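Long-range contacts in tailspike protein (PDB 6E1R), which probably binds and degrades the capsular polysaccharide of its Acinetobacter host as the trimeric receptor-binding spike of the phage tail: residues Lys294-Ser299 / Lys319-Ser324; Thr326-Leu331 / Ala353-Tyr358. One frame throughout, in Å; residues are numbered along the deposited sequence.

Contact 1: Lys294-Ser299 / Lys319-Ser324; sequences KCTASS and KTLGNS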
loop_
_atom_site.group_PDB
_atom_site.type_symbol
_atom_site.label_atom_id
_atom_site.label_comp_id
_atom_site.label_asym_id
_atom_site.label_seq_id
_atom_site.Cartn_x
_atom_site.Cartn_y
_atom_site.Cartn_z
ATOM N N LYS A 294 -7.663 18.738 8.316
ATOM C CA LYS A 294 -7.005 20.039 8.246
ATOM C C LYS A 294 -5.676 19.918 8.976
ATOM O O LYS A 294 -5.652 19.712 10.194
ATOM C CB LYS A 294 -7.859 21.141 8.866
ATOM C CG LYS A 294 -7.150 22.488 8.882
ATOM C CD LYS A 294 -7.810 23.473 9.824
ATOM C CE LYS A 294 -9.169 23.881 9.325
ATOM N NZ LYS A 294 -9.762 24.959 10.171
ATOM N N CYS A 295 -4.574 20.044 8.244
ATOM C CA CYS A 295 -3.267 19.781 8.824
ATOM C C CYS A 295 -2.227 20.754 8.291
ATOM O O CYS A 295 -2.217 21.082 7.102
ATOM C CB CYS A 295 -2.819 18.343 8.537
ATOM S SG CYS A 295 -2.613 17.966 6.782
ATOM N N THR A 296 -1.363 21.216 9.192
ATOM C CA THR A 296 -0.117 21.892 8.837
ATOM C C THR A 296 0.953 20.808 8.887
ATOM O O THR A 296 1.528 20.527 9.938
ATOM C CB THR A 296 0.187 23.042 9.791
ATOM O OG1 THR A 296 -0.885 23.992 9.757
ATOM C CG2 THR A 296 1.489 23.732 9.406
ATOM N N ALA A 297 1.194 20.170 7.744
ATOM C CA ALA A 297 1.984 18.951 7.696
ATOM C C ALA A 297 3.080 19.048 6.647
ATOM O O ALA A 297 3.061 19.908 5.763
ATOM C CB ALA A 297 1.103 17.731 7.397
ATOM N N SER A 298 4.048 18.145 6.773
ATOM C CA SER A 298 5.035 17.861 5.744
ATOM C C SER A 298 5.055 16.353 5.529
ATOM O O SER A 298 4.382 15.601 6.240
ATOM C CB SER A 298 6.425 18.397 6.115
ATOM O OG SER A 298 6.907 17.809 7.306
ATOM N N SER A 299 5.817 15.915 4.520
ATOM C CA SER A 299 5.883 14.523 4.077
ATOM C C SER A 299 4.550 14.113 3.456
ATOM O O SER A 299 3.529 14.775 3.682
ATOM C CB SER A 299 6.268 13.589 5.232
ATOM O OG SER A 299 7.670 13.576 5.429
ATOM N N LYS A 319 -7.259 19.511 3.653
ATOM C CA LYS A 319 -6.831 20.893 3.460
ATOM C C LYS A 319 -5.489 21.084 4.152
ATOM O O LYS A 319 -5.410 21.036 5.384
ATOM C CB LYS A 319 -7.869 21.874 4.005
ATOM C CG LYS A 319 -7.471 23.334 3.868
ATOM C CD LYS A 319 -8.561 24.256 4.387
ATOM C CE LYS A 319 -8.173 25.715 4.227
ATOM N NZ LYS A 319 -9.277 26.631 4.625
ATOM N N THR A 320 -4.439 21.300 3.366
ATOM C CA THR A 320 -3.102 21.493 3.903
ATOM C C THR A 320 -2.842 22.969 4.179
ATOM O O THR A 320 -3.320 23.851 3.460
ATOM C CB THR A 320 -2.045 20.952 2.938
ATOM O OG1 THR A 320 -2.296 21.453 1.618
ATOM C CG2 THR A 320 -2.069 19.430 2.916
ATOM N N LEU A 321 -2.073 23.228 5.234
ATOM C CA LEU A 321 -1.750 24.577 5.673
ATOM C C LEU A 321 -0.253 24.685 5.930
ATOM O O LEU A 321 0.480 23.693 5.897
ATOM C CB LEU A 321 -2.532 24.954 6.939
ATOM C CG LEU A 321 -4.043 25.135 6.806
ATOM C CD1 LEU A 321 -4.696 25.182 8.175
ATOM C CD2 LEU A 321 -4.344 26.405 6.036
ATOM N N GLY A 322 0.192 25.903 6.204
ATOM C CA GLY A 322 1.569 26.161 6.572
ATOM C C GLY A 322 2.292 26.993 5.527
ATOM O O GLY A 322 1.694 27.577 4.619
ATOM N N ASN A 323 3.615 27.034 5.673
ATOM C CA ASN A 323 4.498 27.763 4.773
ATOM C C ASN A 323 5.402 26.758 4.072
ATOM O O ASN A 323 6.131 26.010 4.733
ATOM C CB ASN A 323 5.325 28.796 5.543
ATOM C CG ASN A 323 6.261 29.585 4.647
ATOM O OD1 ASN A 323 6.104 29.606 3.426
ATOM N ND2 ASN A 323 7.243 30.243 5.254
ATOM N N SER A 324 5.354 26.745 2.736
ATOM C CA SER A 324 6.121 25.769 1.969
ATOM C C SER A 324 7.624 25.961 2.123
ATOM O O SER A 324 8.385 25.017 1.880
ATOM C CB SER A 324 5.737 25.837 0.490
ATOM O OG SER A 324 6.066 27.097 -0.066
HETATM O O HOH W 1 0.617 21.129 4.896
#
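The carbonyl oxygen of Cys-295 is approached by two neighbouring groups of residues 319-324: Leu-321 N donates a hydrogen bond to Cys-295 O over 2.8 Å, bent to 141° at the hydrogen, and the CA-H of Thr-320 adds a weaker contact. One step earlier, Cys-295 N donates to Lys-319 O at 3.1 Å and nearly straight. This is parallel pairing, with Cys-295 bonded to the residues before and after Thr-320. At the next rung a water stands between the backbones, accepting from Ala-297 N at 3.1 Å and donating to Leu-321 O at 2.8 Å. The pairing belongs to one of the long faces of a parallel beta-helix, where strands 267-270, 293-297, 316-320 and 346-350 lie side by side in successive coils. Residues of the same register come into line: Lys-294 beside Lys-319 on one face, Cys-295 beside Thr-320 on the other, buried one, where small side chains fit and SG lies 4.2 Å from Thr-320 CG2. The two lysines leave their ammonium groups near each other, but Lys-294 NZ forms salt bridges with Glu-290 and Asp-264, which probably eases the repulsion. Its aliphatic part still serves for packing, CG lying 3.7 Å from Leu-321 CD1. Thr-296 sets CG2 anti to its backbone N (OG1 chi1 -59°), and this methyl rests 3.7 Å from Gly-322 CA, while OG1 lies against Leu-321 CB. Gly-322, at a positive phi of 114° that glycine adopts readily, brings a bare backbone to that methyl.

Contact 2: Thr326-Leu331 / Ala353-Tyr358; sequences TGFVPL and ANYPKY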
loop_
_atom_site.group_PDB
_atom_site.type_symbol
_atom_site.label_atom_id
_atom_site.label_comp_id
_atom_site.label_asym_id
_atom_site.label_seq_id
_atom_site.Cartn_x
_atom_site.Cartn_y
_atom_site.Cartn_z
ATOM N N THR A 326 9.113 26.405 4.967
ATOM C CA THR A 326 9.464 25.598 6.130
ATOM C C THR A 326 9.252 24.113 5.858
ATOM O O THR A 326 10.104 23.287 6.204
ATOM C CB THR A 326 8.640 26.039 7.341
ATOM O OG1 THR A 326 8.845 27.437 7.579
ATOM C CG2 THR A 326 9.045 25.254 8.580
ATOM N N GLY A 327 8.132 23.763 5.242
ATOM C CA GLY A 327 7.848 22.378 4.922
ATOM C C GLY A 327 6.503 22.279 4.240
ATOM O O GLY A 327 5.673 23.192 4.314
ATOM N N PHE A 328 6.299 21.147 3.572
ATOM C CA PHE A 328 5.066 20.941 2.827
ATOM C C PHE A 328 4.860 19.456 2.584
ATOM O O PHE A 328 5.784 18.650 2.710
ATOM C CB PHE A 328 5.083 21.696 1.491
ATOM C CG PHE A 328 6.156 21.234 0.545
ATOM C CD1 PHE A 328 5.892 20.255 -0.402
ATOM C CD2 PHE A 328 7.428 21.780 0.599
ATOM C CE1 PHE A 328 6.877 19.829 -1.273
ATOM C CE2 PHE A 328 8.418 21.358 -0.271
ATOM C CZ PHE A 328 8.141 20.383 -1.208
ATOM N N VAL A 329 3.628 19.112 2.226
ATOM C CA VAL A 329 3.292 17.767 1.772
ATOM C C VAL A 329 3.634 17.700 0.289
ATOM O O VAL A 329 3.140 18.523 -0.494
ATOM C CB VAL A 329 1.814 17.439 2.030
ATOM C CG1 VAL A 329 1.476 16.051 1.510
ATOM C CG2 VAL A 329 1.497 17.549 3.515
ATOM N N PRO A 330 4.488 16.776 -0.142
ATOM C CA PRO A 330 4.810 16.688 -1.571
ATOM C C PRO A 330 3.719 15.991 -2.364
ATOM O O PRO A 330 3.488 16.313 -3.534
ATOM C CB PRO A 330 6.118 15.889 -1.585
ATOM C CG PRO A 330 6.032 15.032 -0.368
ATOM C CD PRO A 330 5.305 15.854 0.667
ATOM N N LEU A 331 3.044 15.029 -1.736
ATOM C CA LEU A 331 2.086 14.189 -2.436
ATOM C C LEU A 331 0.970 13.764 -1.495
ATOM O O LEU A 331 1.226 13.379 -0.351
ATOM C CB LEU A 331 2.771 12.948 -3.020
ATOM C CG LEU A 331 1.845 11.858 -3.561
ATOM C CD1 LEU A 331 1.040 12.385 -4.735
ATOM C CD2 LEU A 331 2.641 10.624 -3.956
ATOM N N ALA A 353 1.175 27.475 -2.858
ATOM C CA ALA A 353 1.277 27.329 -4.301
ATOM C C ALA A 353 1.968 26.017 -4.647
ATOM O O ALA A 353 2.855 25.556 -3.921
ATOM C CB ALA A 353 2.040 28.507 -4.903
ATOM N N ASN A 354 1.530 25.403 -5.750
ATOM C CA ASN A 354 2.174 24.236 -6.352
ATOM C C ASN A 354 2.029 22.960 -5.525
ATOM O O ASN A 354 1.859 21.876 -6.091
ATOM C CB ASN A 354 3.656 24.522 -6.614
ATOM C CG ASN A 354 3.869 25.771 -7.442
ATOM O OD1 ASN A 354 3.168 26.000 -8.428
ATOM N ND2 ASN A 354 4.832 26.593 -7.041
ATOM N N TYR A 355 2.101 23.062 -4.201
ATOM C CA TYR A 355 2.107 21.871 -3.367
ATOM C C TYR A 355 0.885 21.835 -2.455
ATOM O O TYR A 355 0.402 22.885 -2.018
ATOM C CB TYR A 355 3.383 21.813 -2.520
ATOM C CG TYR A 355 4.629 22.081 -3.324
ATOM C CD1 TYR A 355 5.025 21.216 -4.336
ATOM C CD2 TYR A 355 5.405 23.208 -3.084
ATOM C CE1 TYR A 355 6.161 21.461 -5.082
ATOM C CE2 TYR A 355 6.544 23.461 -3.826
ATOM C CZ TYR A 355 6.917 22.584 -4.823
ATOM O OH TYR A 355 8.050 22.830 -5.563
ATOM N N PRO A 356 0.354 20.637 -2.151
ATOM C CA PRO A 356 0.835 19.331 -2.620
ATOM C C PRO A 356 0.341 18.932 -4.008
ATOM O O PRO A 356 -0.627 19.500 -4.513
ATOM C CB PRO A 356 0.274 18.367 -1.572
ATOM C CG PRO A 356 -0.985 19.011 -1.129
ATOM C CD PRO A 356 -0.700 20.490 -1.130
ATOM N N LYS A 357 1.011 17.954 -4.610
ATOM C CA LYS A 357 0.499 17.295 -5.799
ATOM C C LYS A 357 -0.420 16.150 -5.391
ATOM O O LYS A 357 -0.371 15.654 -4.264
ATOM C CB LYS A 357 1.642 16.769 -6.670
ATOM C CG LYS A 357 2.706 17.802 -7.008
ATOM C CD LYS A 357 2.115 18.991 -7.747
ATOM C CE LYS A 357 3.201 19.953 -8.202
ATOM N NZ LYS A 357 2.628 21.202 -8.777
ATOM N N TYR A 358 -1.265 15.728 -6.327
ATOM C CA TYR A 358 -2.282 14.726 -6.043
ATOM C C TYR A 358 -2.176 13.564 -7.017
ATOM O O TYR A 358 -1.891 13.754 -8.203
ATOM C CB TYR A 358 -3.688 15.337 -6.107
ATOM C CG TYR A 358 -3.959 16.331 -5.002
ATOM C CD1 TYR A 358 -3.558 17.655 -5.117
ATOM C CD2 TYR A 358 -4.613 15.942 -3.841
ATOM C CE1 TYR A 358 -3.803 18.566 -4.106
ATOM C CE2 TYR A 358 -4.861 16.845 -2.826
ATOM C CZ TYR A 358 -4.456 18.155 -2.963
ATOM O OH TYR A 358 -4.702 19.055 -1.952
#
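Phe-328 meets Tyr-355 in a face-to-face stack, ring centroids 4.3 Å apart and planes 19° from parallel. The rings are not in exact register: Tyr-355 CD2 stands over the centre of the phenylalanine ring, whereas Phe-328 CE1 lies over the tyrosine ring displaced toward its rim. A chi1 of 63° places Phe-328 CG between its own backbone N and carbonyl carbon, and ring atom CD1 of Phe-328 also lies 3.6 Å from Tyr-355 CB. On the opposite face of the tyrosine ring sits Asn-354 CB. The flat, apolar phenylalanine suits a subunit boundary as well, since it meets Tyr-364 edge-to-face, and His-392, both of a neighbouring subunit. Val-329 follows with a beta-branched side chain set obliquely against Pro-356, their CB atoms 4.0 Å apart; the peptide bond before Pro-356 is cis, which proline tolerates far better than other residues. Pro-330 points its CB away from residues 353-358 and packs on Pro-300 of its own chain and on Ala-390 of a neighbouring subunit, but presents its carbonyl: Lys-357 N donates to Pro-330 O at 3.2 Å, from well above the carbonyl plane. Leu-331 pairs in parallel with Lys-357, a CA-H...O contact bringing Leu-331 CA to 3.4 Å from Lys-357 O. Leucine suits this buried site, its apolar CD1 lying 3.6 Å from the same Lys-357 O. The lysine chain is bent at chi2 (-59°), and Lys-357 NZ donates to Asn-354 O at 2.9 Å and to Ala-383 O, tying the loop to its own strand and the next coil. Stacked aromatic residues in a turn, leading into in-register parallel strands of adjacent coils, are a recurrent feature of the parallel beta-helix, a fold found in many phage tailspikes.

Contact 1 ends one residue before contact 2 begins, Ala-325 alone separating residues 319-324 from 326-331, and their centres lie about 8 Å apart. Contact 1 sits in the sheet holding strands 293-297 and 316-320; contact 2 lies where the chain enters another face, at strands 331-338 and 357-361. Together they follow the corner between two faces through three successive coils. The corner is joined across coils too: Ser-299 N probably donates a hydrogen bond to Phe-328 O at 3.3 Å, and Thr-320 packs on Pro-356. Both contacts also touch the second subunit, so this corner of the beta-helix is part of the interface of the trimer.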